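Local structure of PUA domain-containing protein (Thermoplasma acidophilum DSM 1728, 1Q7H) at residues Y61-Y65 against R66-R70; E77-E80 against P81-N85; S87-A91 against P92-S96. The protein is of unknown biochemical function but carries a PUA domain, and so probably binds RNA and may take part in translation initiation. All coordinates share one frame; numbering follows the deposited sequence.

Contact 1: Y61-Y65 against R66-R70; sequences YLLNY and RNPSR
Leu62 O receives Arg66 N at 2.8 Å in a nearly straight bond, with an N-H...O angle of 170°, and this closes the last regular turn of the helix. The same carbonyl also takes a weak bond from Tyr65 N. Arg66 is the first residue to leave helical backbone angles, and its side chain folds back over its neighbour instead of following the chain. Tyr65 has CG anti to its own N (chi1 166°), which swings the ring alongside the carbonyl carbon and into the path of the arginine. The arginine chain bends at its second torsion: Arg66 CG rests over one ring face of Tyr65, 3.9 Å from the centroid, as a CH-pi contact. Its guanidinium lies on the ring with planes 25° apart and CZ 4.1 Å from the centroid, an off-centre cation-pi stack. Arg66 NH1 also reaches Tyr65 O at 2.8 Å, though the bond is bent and weak. An arginine suits this place because its aliphatic part and its flat cation can both use one aromatic face. Beyond the stack, Tyr65 OH is hydrogen-bonded to Glu29; with an alanine in place of Tyr65, the guanidinium would probably lose its platform and Glu29 its phenol partner. A water accepts from Asn67 N at 2.8 Å and gives a weak bond back to Tyr65 O. On the buried side Leu63 CD2 meets Pro68 CD at 3.9 Å, the two side chains at about a right angle; Phe108 touches both. Leu62 packs on Met49 and Val50 of one sheet, whereas Leu63 packs on Phe116 and Val119 of the other. This is a helix C-terminus running into an extended connection, placed between the N-terminal sheet and the sheet of the PUA domain.

Contact 2: E77-E80 against P81-N85; sequences EGAE and PHILN
Glu80 turns CG anti to its backbone N (chi1 -165°) and runs on extended, while Leu84 sets CG anti to its carbonyl carbon (chi1 -80°); the two side chains therefore lie side by side and point the same way. Glu80 CG and Leu84 CD1 meet at 4.0 Å, so the methylenes of the glutamate serve as an apolar neighbour for the leucine, and both residues touch Ile117. The carboxylate at the far end is held by two hydroxyls, those of Tyr115 and Ser111, which would be expected to fix its rotation. Beneath this pair runs the helical backbone. Leu84 N donates to Glu80 O at 2.8 Å, and Ile83 N to Ala79 O at 3.0 Å with the donor in the carbonyl plane and an N-H...O angle of 160°. Ala79 O takes a second, weak bond from His82 N. Pro81 has no N-H to offer the preceding turn; instead its CD sits 3.1 Å from Glu77 O, and such a residue is well placed in the first turn of a helix, where an amide is not needed. Ile83 is buried and lays CG1 3.3 Å from Ala79 O, with the alanine CB a looser neighbour. On the outer side the imidazole of His82 stands by Gly78: a water donates to Gly78 O at 2.9 Å and lies 3.2 Å from His82 NE2, to which it is also hydrogen-bonded. The side chain of His82 is about 3 Å from a bound zinc ion. Taken together these contacts make up the single turn of the short helix 80-83, at whose start Asp76 OD1 accepts from Ala79 N; the helix follows strand 72-75 and packs its buried face on strand 116-122 of the PUA domain.

Contact 3: S87-A91 against P92-S96; sequences SDLFA and PGIVS
Leu89 and Ile94 cross at about a right angle, with Leu89 CD2 against Ile94 CD1 at 4.0 Å. Each is positioned by its first torsion: Leu89 CG stands anti to the backbone N (chi1 171°), Ile94 CG1 anti to the carbonyl carbon (chi1 -70°), and the two branched ends come together on the inner side of the turn. Branched aliphatic residues suit this place, since both also touch Val73; Ile94 further reaches Val129 and Met130, and Leu89 reaches Ile83. The outer side is treated differently. Phe90 sends its ring away from the following segment and leaves only CB to meet Pro92 CD, 3.8 Å off, while the side chain of Phe90 also touches Lys136. The Ala91 methyl touches Val129 and lies 3.5 Å from Pro92 CD; a small side chain suits a place with neighbours this close. Two backbone bonds tie the bend together. Gly93 N donates to Phe90 O at 3.0 Å with the donor tilted from the carbonyl plane, and Ile94 N donates to Ala91 O, also at 3.0 Å, from above the carbonyl plane by 56°. Both span three residues, as in a 3-10 turn, and Pro92, having no amide hydrogen, takes a position where none is called for. Ahead of the bend Ser87 OG gives a hydrogen bond to Asp88 O at 2.8 Å, on a lone pair in the carbonyl plane, and Asp88 forms a salt bridge with Lys136. Beyond it the strand carries a classic beta bulge, Val95 and Ser96 together pairing with Thr74. The tight turn thus joins strands 89-90 and 94-97, the two outermost strands of the same mixed sheet, linking the two edges of the sheet, consistent with the pseudobarrel of a PUA domain.

How the contacts relate
Contacts 2 and 3 are neighbours within the PUA domain, their centres about 9 Å apart. His82 O lies 3.0 Å from Ser87 N, a probable hydrogen bond that would tie the helical turn to the approach to strand 89-90, and Ile83 CD1 packs on Leu89 CB at 3.9 Å, so the buried side of contact 2 extends the apolar cluster of contact 3. The zinc ion lies by contact 2 and is about 10 Å from the side chain of Phe90. Contact 1 stands apart, with its centre about 19 Å and 20 Å from those of contacts 2 and 3; it is linked to contact 2 through strand 116-122, on which both pack.

Contact 1: Y61-Y65 against R66-R70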
loop_
_atom_site.group_PDB
_atom_site.type_symbol
_atom_site.label_atom_id
_atom_site.label_comp_id
_atom_site.label_asym_id
_atom_site.label_seq_id
_atom_site.Cartn_x
_atom_site.Cartn_y
_atom_site.Cartn_z
ATOM N N TYR A 61 -0.034 4.594 6.394
ATOM C CA TYR A 61 -0.591 5.835 6.942
ATOM C C TYR A 61 -1.341 6.568 5.842
ATOM O O TYR A 61 -2.424 7.099 6.074
ATOM C CB TYR A 61 0.503 6.758 7.493
ATOM C CG TYR A 61 1.410 6.097 8.494
ATOM C CD1 TYR A 61 0.913 5.163 9.407
ATOM C CD2 TYR A 61 2.772 6.393 8.527
ATOM C CE1 TYR A 61 1.758 4.536 10.329
ATOM C CE2 TYR A 61 3.622 5.779 9.440
ATOM C CZ TYR A 61 3.113 4.853 10.335
ATOM O OH TYR A 61 3.963 4.245 11.221
ATOM N N LEU A 62 -0.763 6.605 4.642
ATOM C CA LEU A 62 -1.431 7.279 3.539
ATOM C C LEU A 62 -2.709 6.517 3.179
ATOM O O LEU A 62 -3.743 7.122 2.928
ATOM C CB LEU A 62 -0.522 7.381 2.312
ATOM C CG LEU A 62 -1.198 7.995 1.074
ATOM C CD1 LEU A 62 -1.768 9.377 1.425
ATOM C CD2 LEU A 62 -0.196 8.124 -0.056
ATOM N N LEU A 63 -2.642 5.191 3.164
ATOM C CA LEU A 63 -3.820 4.402 2.831
ATOM C C LEU A 63 -4.994 4.730 3.760
ATOM O O LEU A 63 -6.157 4.713 3.345
ATOM C CB LEU A 63 -3.503 2.909 2.913
ATOM C CG LEU A 63 -2.581 2.310 1.845
ATOM C CD1 LEU A 63 -2.476 0.814 2.079
ATOM C CD2 LEU A 63 -3.124 2.572 0.454
ATOM N N ASN A 64 -4.690 5.046 5.010
ATOM C CA ASN A 64 -5.739 5.341 5.971
ATOM C C ASN A 64 -6.118 6.808 6.012
ATOM O O ASN A 64 -7.178 7.158 6.514
ATOM C CB ASN A 64 -5.332 4.838 7.356
ATOM C CG ASN A 64 -5.376 3.322 7.446
ATOM O OD1 ASN A 64 -4.360 2.652 7.704
ATOM N ND2 ASN A 64 -6.558 2.769 7.222
ATOM N N TYR A 65 -5.257 7.662 5.463
ATOM C CA TYR A 65 -5.519 9.093 5.413
ATOM C C TYR A 65 -6.338 9.415 4.154
ATOM O O TYR A 65 -7.257 10.227 4.184
ATOM C CB TYR A 65 -4.189 9.855 5.400
ATOM C CG TYR A 65 -4.297 11.316 5.027
ATOM C CD1 TYR A 65 -5.215 12.152 5.664
ATOM C CD2 TYR A 65 -3.458 11.873 4.061
ATOM C CE1 TYR A 65 -5.296 13.506 5.352
ATOM C CE2 TYR A 65 -3.525 13.233 3.746
ATOM C CZ TYR A 65 -4.447 14.043 4.394
ATOM O OH TYR A 65 -4.526 15.387 4.092
ATOM N N ARG A 66 -5.995 8.766 3.046
ATOM C CA ARG A 66 -6.686 8.975 1.773
ATOM C C ARG A 66 -6.860 7.615 1.108
ATOM O O ARG A 66 -5.976 7.163 0.374
ATOM C CB ARG A 66 -5.848 9.894 0.875
ATOM C CG ARG A 66 -5.820 11.340 1.323
ATOM C CD ARG A 66 -7.139 12.007 1.017
ATOM N NE ARG A 66 -7.224 13.366 1.536
ATOM C CZ ARG A 66 -7.786 13.695 2.694
ATOM N NH1 ARG A 66 -8.317 12.759 3.475
ATOM N NH2 ARG A 66 -7.844 14.970 3.054
ATOM N N ASN A 67 -7.993 6.962 1.370
ATOM C CA ASN A 67 -8.251 5.630 0.830
ATOM C C ASN A 67 -8.118 5.511 -0.679
ATOM O O ASN A 67 -8.449 6.431 -1.413
ATOM C CB ASN A 67 -9.668 5.144 1.178
ATOM C CG ASN A 67 -9.923 5.023 2.674
ATOM O OD1 ASN A 67 -9.006 4.925 3.489
ATOM N ND2 ASN A 67 -11.190 5.001 3.034
ATOM N N PRO A 68 -7.594 4.377 -1.160
ATOM C CA PRO A 68 -7.472 4.196 -2.604
ATOM C C PRO A 68 -8.893 3.823 -3.043
ATOM O O PRO A 68 -9.720 3.452 -2.204
ATOM C CB PRO A 68 -6.514 3.005 -2.721
ATOM C CG PRO A 68 -6.817 2.220 -1.493
ATOM C CD PRO A 68 -6.849 3.325 -0.449
ATOM N N SER A 69 -9.180 3.906 -4.335
ATOM C CA SER A 69 -10.511 3.564 -4.827
ATOM C C SER A 69 -10.503 2.290 -5.658
ATOM O O SER A 69 -11.539 1.863 -6.150
ATOM C CB SER A 69 -11.091 4.708 -5.657
ATOM O OG SER A 69 -10.272 4.984 -6.779
ATOM N N ARG A 70 -9.332 1.691 -5.833
ATOM C CA ARG A 70 -9.242 0.451 -6.593
ATOM C C ARG A 70 -8.178 -0.450 -6.003
ATOM O O ARG A 70 -7.375 -0.017 -5.177
ATOM C CB ARG A 70 -8.929 0.737 -8.075
ATOM C CG ARG A 70 -7.705 1.625 -8.316
ATOM C CD ARG A 70 -7.607 2.070 -9.783
ATOM N NE ARG A 70 -7.199 0.985 -10.675
ATOM C CZ ARG A 70 -5.939 0.712 -11.023
ATOM N NH1 ARG A 70 -4.934 1.446 -10.563
ATOM N NH2 ARG A 70 -5.684 -0.306 -11.834
HETATM O O HOH W 1 -9.727 8.016 3.300
#

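Contact 2: E77-E80 against P81-N85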
loop_
_atom_site.group_PDB
_atom_site.type_symbol
_atom_site.label_atom_id
_atom_site.label_comp_id
_atom_site.label_asym_id
_atom_site.label_seq_id
_atom_site.Cartn_x
_atom_site.Cartn_y
_atom_site.Cartn_z
ATOM N N GLU A 77 -10.598 -11.616 10.169
ATOM C CA GLU A 77 -9.966 -11.429 11.458
ATOM C C GLU A 77 -8.733 -12.299 11.651
ATOM O O GLU A 77 -7.720 -11.836 12.166
ATOM C CB GLU A 77 -10.977 -11.721 12.566
ATOM C CG GLU A 77 -10.558 -11.197 13.921
ATOM C CD GLU A 77 -11.541 -11.561 15.020
ATOM O OE1 GLU A 77 -11.432 -10.980 16.122
ATOM O OE2 GLU A 77 -12.412 -12.431 14.782
ATOM N N GLY A 78 -8.820 -13.559 11.232
ATOM C CA GLY A 78 -7.699 -14.463 11.391
ATOM C C GLY A 78 -6.451 -14.102 10.604
ATOM O O GLY A 78 -5.335 -14.363 11.061
ATOM N N ALA A 79 -6.627 -13.506 9.426
ATOM C CA ALA A 79 -5.491 -13.138 8.581
ATOM C C ALA A 79 -4.753 -11.890 9.055
ATOM O O ALA A 79 -3.527 -11.818 8.996
ATOM C CB ALA A 79 -5.963 -12.932 7.138
ATOM N N GLU A 80 -5.517 -10.918 9.537
ATOM C CA GLU A 80 -4.991 -9.634 9.982
ATOM C C GLU A 80 -3.701 -9.605 10.802
ATOM O O GLU A 80 -2.735 -8.943 10.416
ATOM C CB GLU A 80 -6.094 -8.876 10.725
ATOM C CG GLU A 80 -5.788 -7.414 10.921
ATOM C CD GLU A 80 -6.989 -6.629 11.379
ATOM O OE1 GLU A 80 -8.104 -6.903 10.886
ATOM O OE2 GLU A 80 -6.816 -5.726 12.218
ATOM N N PRO A 81 -3.652 -10.323 11.936
ATOM C CA PRO A 81 -2.424 -10.312 12.750
ATOM C C PRO A 81 -1.150 -10.730 11.998
ATOM O O PRO A 81 -0.078 -10.182 12.220
ATOM C CB PRO A 81 -2.744 -11.283 13.889
ATOM C CG PRO A 81 -4.248 -11.277 13.963
ATOM C CD PRO A 81 -4.666 -11.223 12.513
ATOM N N HIS A 82 -1.263 -11.697 11.101
ATOM C CA HIS A 82 -0.084 -12.143 10.378
ATOM C C HIS A 82 0.243 -11.198 9.234
ATOM O O HIS A 82 1.414 -10.977 8.911
ATOM C CB HIS A 82 -0.299 -13.595 9.917
ATOM C CG HIS A 82 -0.755 -14.494 11.031
ATOM N ND1 HIS A 82 -0.046 -14.625 12.209
ATOM C CD2 HIS A 82 -1.908 -15.177 11.211
ATOM C CE1 HIS A 82 -0.751 -15.339 13.070
ATOM N NE2 HIS A 82 -1.886 -15.684 12.492
ATOM N N ILE A 83 -0.783 -10.625 8.625
ATOM C CA ILE A 83 -0.549 -9.679 7.550
ATOM C C ILE A 83 0.160 -8.483 8.196
ATOM O O ILE A 83 1.068 -7.908 7.614
ATOM C CB ILE A 83 -1.875 -9.226 6.902
ATOM C CG1 ILE A 83 -2.514 -10.402 6.144
ATOM C CG2 ILE A 83 -1.634 -8.039 5.990
ATOM C CD1 ILE A 83 -1.620 -11.037 5.083
ATOM N N LEU A 84 -0.242 -8.131 9.416
ATOM C CA LEU A 84 0.384 -7.015 10.117
ATOM C C LEU A 84 1.867 -7.266 10.349
ATOM O O LEU A 84 2.625 -6.327 10.586
ATOM C CB LEU A 84 -0.318 -6.744 11.451
ATOM C CG LEU A 84 -1.602 -5.932 11.260
ATOM C CD1 LEU A 84 -2.435 -5.931 12.535
ATOM C CD2 LEU A 84 -1.224 -4.508 10.860
ATOM N N ASN A 85 2.269 -8.533 10.269
ATOM C CA ASN A 85 3.661 -8.917 10.448
ATOM C C ASN A 85 4.374 -9.217 9.133
ATOM O O ASN A 85 5.493 -9.714 9.142
ATOM C CB ASN A 85 3.769 -10.131 11.375
ATOM C CG ASN A 85 3.418 -9.795 12.808
ATOM O OD1 ASN A 85 3.738 -8.712 13.293
ATOM N ND2 ASN A 85 2.773 -10.722 13.495
HETATM O O HOH W 2 -4.910 -15.554 13.655
#

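Contact 3: S87-A91 against P92-S96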
loop_
_atom_site.group_PDB
_atom_site.type_symbol
_atom_site.label_atom_id
_atom_site.label_comp_id
_atom_site.label_asym_id
_atom_site.label_seq_id
_atom_site.Cartn_x
_atom_site.Cartn_y
_atom_site.Cartn_z
ATOM N N SER A 87 3.352 -11.366 6.643
ATOM C CA SER A 87 3.099 -12.681 6.077
ATOM C C SER A 87 2.478 -12.551 4.692
ATOM O O SER A 87 1.806 -11.559 4.410
ATOM C CB SER A 87 2.117 -13.433 6.961
ATOM O OG SER A 87 1.517 -14.472 6.233
ATOM N N ASP A 88 2.700 -13.543 3.830
ATOM C CA ASP A 88 2.081 -13.531 2.509
ATOM C C ASP A 88 0.579 -13.646 2.781
ATOM O O ASP A 88 0.166 -14.073 3.860
ATOM C CB ASP A 88 2.492 -14.745 1.662
ATOM C CG ASP A 88 3.954 -14.725 1.243
ATOM O OD1 ASP A 88 4.475 -13.656 0.848
ATOM O OD2 ASP A 88 4.577 -15.807 1.284
ATOM N N LEU A 89 -0.235 -13.287 1.798
ATOM C CA LEU A 89 -1.679 -13.357 1.947
ATOM C C LEU A 89 -2.221 -14.558 1.181
ATOM O O LEU A 89 -2.026 -14.669 -0.029
ATOM C CB LEU A 89 -2.320 -12.064 1.425
ATOM C CG LEU A 89 -3.846 -12.027 1.302
ATOM C CD1 LEU A 89 -4.480 -12.314 2.649
ATOM C CD2 LEU A 89 -4.281 -10.668 0.759
ATOM N N PHE A 90 -2.907 -15.450 1.887
ATOM C CA PHE A 90 -3.467 -16.644 1.273
ATOM C C PHE A 90 -4.961 -16.497 1.024
ATOM O O PHE A 90 -5.681 -15.916 1.829
ATOM C CB PHE A 90 -3.142 -17.848 2.153
ATOM C CG PHE A 90 -1.663 -18.132 2.232
ATOM C CD1 PHE A 90 -1.027 -18.836 1.221
ATOM C CD2 PHE A 90 -0.891 -17.594 3.255
ATOM C CE1 PHE A 90 0.362 -18.997 1.219
ATOM C CE2 PHE A 90 0.500 -17.749 3.261
ATOM C CZ PHE A 90 1.123 -18.451 2.237
ATOM N N ALA A 91 -5.415 -17.028 -0.107
ATOM C CA ALA A 91 -6.808 -16.924 -0.527
ATOM C C ALA A 91 -7.899 -17.219 0.502
ATOM O O ALA A 91 -8.914 -16.524 0.537
ATOM C CB ALA A 91 -7.030 -17.777 -1.775
ATOM N N PRO A 92 -7.717 -18.248 1.346
ATOM C CA PRO A 92 -8.727 -18.588 2.356
ATOM C C PRO A 92 -9.057 -17.444 3.306
ATOM O O PRO A 92 -10.135 -17.410 3.906
ATOM C CB PRO A 92 -8.094 -19.760 3.102
ATOM C CG PRO A 92 -7.202 -20.370 2.089
ATOM C CD PRO A 92 -6.577 -19.174 1.430
ATOM N N GLY A 93 -8.129 -16.510 3.464
ATOM C CA GLY A 93 -8.376 -15.400 4.371
ATOM C C GLY A 93 -8.945 -14.165 3.704
ATOM O O GLY A 93 -9.114 -13.126 4.348
ATOM N N ILE A 94 -9.246 -14.258 2.414
ATOM C CA ILE A 94 -9.798 -13.116 1.697
ATOM C C ILE A 94 -11.324 -13.113 1.714
ATOM O O ILE A 94 -11.967 -14.086 1.328
ATOM C CB ILE A 94 -9.287 -13.078 0.239
ATOM C CG1 ILE A 94 -7.794 -12.721 0.236
ATOM C CG2 ILE A 94 -10.089 -12.065 -0.580
ATOM C CD1 ILE A 94 -7.165 -12.693 -1.142
ATOM N N VAL A 95 -11.894 -12.007 2.176
ATOM C CA VAL A 95 -13.338 -11.848 2.251
ATOM C C VAL A 95 -13.898 -11.294 0.934
ATOM O O VAL A 95 -14.917 -11.766 0.430
ATOM C CB VAL A 95 -13.705 -10.896 3.407
ATOM C CG1 VAL A 95 -15.209 -10.730 3.496
ATOM C CG2 VAL A 95 -13.156 -11.439 4.707
ATOM N N SER A 96 -13.224 -10.296 0.374
ATOM C CA SER A 96 -13.666 -9.701 -0.880
ATOM C C SER A 96 -12.518 -8.933 -1.498
ATOM O O SER A 96 -11.533 -8.647 -0.835
ATOM C CB SER A 96 -14.843 -8.751 -0.633
ATOM O OG SER A 96 -14.441 -7.680 0.209
#